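Local coordinates for alpha-hemoglobin-stabilizing protein (Homo sapiens, PDB 1Z8U), which acts as a chaperone that binds free alpha-hemoglobin and keeps it from aggregating and precipitating during erythroid cell development, at residues 35-38 with 39-43. The protein carries 1 engineered substitution. Numbering follows the deposited sequence.
Sequences EDMV and TVVED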
ATOM      1  N   GLU A  35       6.294 -14.240   6.148  1.00 69.45           N
ATOM      2  CA  GLU A  35       4.929 -14.684   5.944  1.00 69.01           C
ATOM      3  C   GLU A  35       4.033 -13.521   5.505  1.00 66.25           C
ATOM      4  O   GLU A  35       3.267 -13.651   4.541  1.00 64.48           O
ATOM      5  CB  GLU A  35       4.405 -15.283   7.246  1.00 73.18           C
ATOM      6  CG  GLU A  35       3.371 -16.362   7.079  1.00 82.94           C
ATOM      7  CD  GLU A  35       2.777 -16.781   8.407  1.00 88.40           C
ATOM      8  OE1 GLU A  35       2.147 -17.862   8.474  1.00 93.07           O
ATOM      9  OE2 GLU A  35       2.937 -16.021   9.386  1.00 91.20           O
ATOM     10  N   ASP A  36       4.130 -12.387   6.202  1.00 61.26           N
ATOM     11  CA  ASP A  36       3.303 -11.234   5.849  1.00 60.67           C
ATOM     12  C   ASP A  36       3.851 -10.471   4.661  1.00 58.05           C
ATOM     13  O   ASP A  36       3.089  -9.854   3.929  1.00 57.91           O
ATOM     14  CB  ASP A  36       3.126 -10.277   7.031  1.00 57.64           C
ATOM     15  CG  ASP A  36       2.516 -10.947   8.237  1.00 54.25           C
ATOM     16  OD1 ASP A  36       1.511 -11.668   8.082  1.00 50.65           O
ATOM     17  OD2 ASP A  36       3.048 -10.745   9.343  1.00 56.47           O
ATOM     18  N   MET A  37       5.162 -10.489   4.462  1.00 59.00           N
ATOM     19  CA  MET A  37       5.702  -9.800   3.297  1.00 60.05           C
ATOM     20  C   MET A  37       5.097 -10.464   2.056  1.00 57.41           C
ATOM     21  O   MET A  37       4.863  -9.810   1.043  1.00 57.22           O
ATOM     22  CB  MET A  37       7.227  -9.896   3.242  1.00 63.82           C
ATOM     23  CG  MET A  37       7.828  -9.272   1.975  1.00 65.39           C
ATOM     24  SD  MET A  37       7.362  -7.535   1.727  1.00 66.53           S
ATOM     25  CE  MET A  37       8.719  -6.684   2.525  1.00 69.19           C
ATOM     26  N   VAL A  38       4.837 -11.766   2.139  1.00 53.65           N
ATOM     27  CA  VAL A  38       4.234 -12.466   1.013  1.00 53.48           C
ATOM     28  C   VAL A  38       2.831 -11.930   0.782  1.00 50.55           C
ATOM     29  O   VAL A  38       2.439 -11.645  -0.345  1.00 50.24           O
ATOM     30  CB  VAL A  38       4.156 -13.990   1.254  1.00 54.65           C
ATOM     31  CG1 VAL A  38       3.290 -14.653   0.169  1.00 48.64           C
ATOM     32  CG2 VAL A  38       5.554 -14.575   1.234  1.00 56.02           C
ATOM     33  N   THR A  39       2.080 -11.812   1.869  1.00 50.73           N
ATOM     34  CA  THR A  39       0.728 -11.287   1.822  1.00 48.37           C
ATOM     35  C   THR A  39       0.761  -9.905   1.180  1.00 47.80           C
ATOM     36  O   THR A  39       0.027  -9.646   0.226  1.00 48.27           O
ATOM     37  CB  THR A  39       0.141 -11.188   3.239  1.00 50.36           C
ATOM     38  OG1 THR A  39       0.055 -12.502   3.804  1.00 50.16           O
ATOM     39  CG2 THR A  39      -1.250 -10.574   3.213  1.00 52.45           C
ATOM     40  N   VAL A  40       1.623  -9.024   1.686  1.00 46.69           N
ATOM     41  CA  VAL A  40       1.739  -7.676   1.130  1.00 45.98           C
ATOM     42  C   VAL A  40       1.927  -7.730  -0.376  1.00 48.28           C
ATOM     43  O   VAL A  40       1.140  -7.158  -1.126  1.00 45.28           O
ATOM     44  CB  VAL A  40       2.936  -6.898   1.728  1.00 45.96           C
ATOM     45  CG1 VAL A  40       3.284  -5.732   0.838  1.00 45.16           C
ATOM     46  CG2 VAL A  40       2.596  -6.377   3.098  1.00 42.80           C
ATOM     47  N   VAL A  41       2.975  -8.427  -0.820  1.00 54.41           N
ATOM     48  CA  VAL A  41       3.262  -8.537  -2.254  1.00 55.35           C
ATOM     49  C   VAL A  41       2.097  -9.118  -3.046  1.00 56.16           C
ATOM     50  O   VAL A  41       1.763  -8.606  -4.113  1.00 56.97           O
ATOM     51  CB  VAL A  41       4.548  -9.376  -2.522  1.00 57.36           C
ATOM     52  CG1 VAL A  41       4.817  -9.485  -4.037  1.00 56.95           C
ATOM     53  CG2 VAL A  41       5.742  -8.720  -1.841  1.00 56.38           C
ATOM     54  N   GLU A  42       1.459 -10.168  -2.541  1.00 59.78           N
ATOM     55  CA  GLU A  42       0.336 -10.723  -3.280  1.00 65.06           C
ATOM     56  C   GLU A  42      -0.778  -9.694  -3.388  1.00 64.36           C
ATOM     57  O   GLU A  42      -1.486  -9.666  -4.396  1.00 64.03           O
ATOM     58  CB  GLU A  42      -0.189 -12.003  -2.636  1.00 72.91           C
ATOM     59  CG  GLU A  42      -0.253 -13.184  -3.619  1.00 85.82           C
ATOM     60  CD  GLU A  42      -1.325 -13.046  -4.695  1.00 92.77           C
ATOM     61  OE1 GLU A  42      -1.368 -13.903  -5.612  1.00 95.90           O
ATOM     62  OE2 GLU A  42      -2.124 -12.090  -4.623  1.00 96.82           O
ATOM     63  N   ASP A  43      -0.938  -8.848  -2.365  1.00 61.88           N
ATOM     64  CA  ASP A  43      -1.962  -7.804  -2.421  1.00 59.37           C
ATOM     65  C   ASP A  43      -1.577  -6.822  -3.522  1.00 58.22           C
ATOM     66  O   ASP A  43      -2.425  -6.366  -4.297  1.00 55.30           O
ATOM     67  CB  ASP A  43      -2.079  -7.070  -1.085  1.00 61.40           C
ATOM     68  CG  ASP A  43      -2.894  -7.843  -0.062  1.00 62.01           C
ATOM     69  OD1 ASP A  43      -2.958  -7.402   1.101  1.00 64.21           O
ATOM     70  OD2 ASP A  43      -3.481  -8.884  -0.412  1.00 64.02           O
TER
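The first turns of helix 34-52, the middle helix of the three-helix AHSP fold, bring residues 35-38 against 39-43 through successive i to i+4 bonds. V40 N reaches D36 O at 2.8 Å, and E42 N lies equally close to V38 O. Between them, V41 N bonds M37 O at 3.0 Å. The turn is looser at T39, whose N makes only a weak bond of 3.5 Å to E35 O. That same carbonyl is approached by the T39 hydroxyl: OG1 sits beside its own backbone N (chi1 -63°), folded back toward the preceding turn, and makes a second weak bond, also 3.5 Å, to E35 O. One oxygen thus receives two long donors from a single residue.

Side-chain contact is concentrated on the buried face. M37 leaves the backbone with CG anti to N (chi1 176°), then bends at chi2 and chi3, which carries its thioether to the V41 side chain, the two crossing at a slant. There SD approaches V41 CG2 at 4.1 Å, while V40 CB lies farther from the sulfur, at 4.5 Å. The same V41 methyl also lies 3.2 Å from M37 O, off the end of the carbonyl that accepts the V41 amide.

S33 OG, just ahead of the helix, accepts a hydrogen bond from D36 N. D36, T39 and V40 each pack on an aromatic side chain of a different protein in the assembly, and D43 OD1 hydrogen-bonds a polar side chain there, consistent with this helix contributing to the alpha-hemoglobin-binding surface. M37 and V41 instead face helix 60-86 of the same chain, with M37 on F81 and Y85 and V41 on A78 and F81.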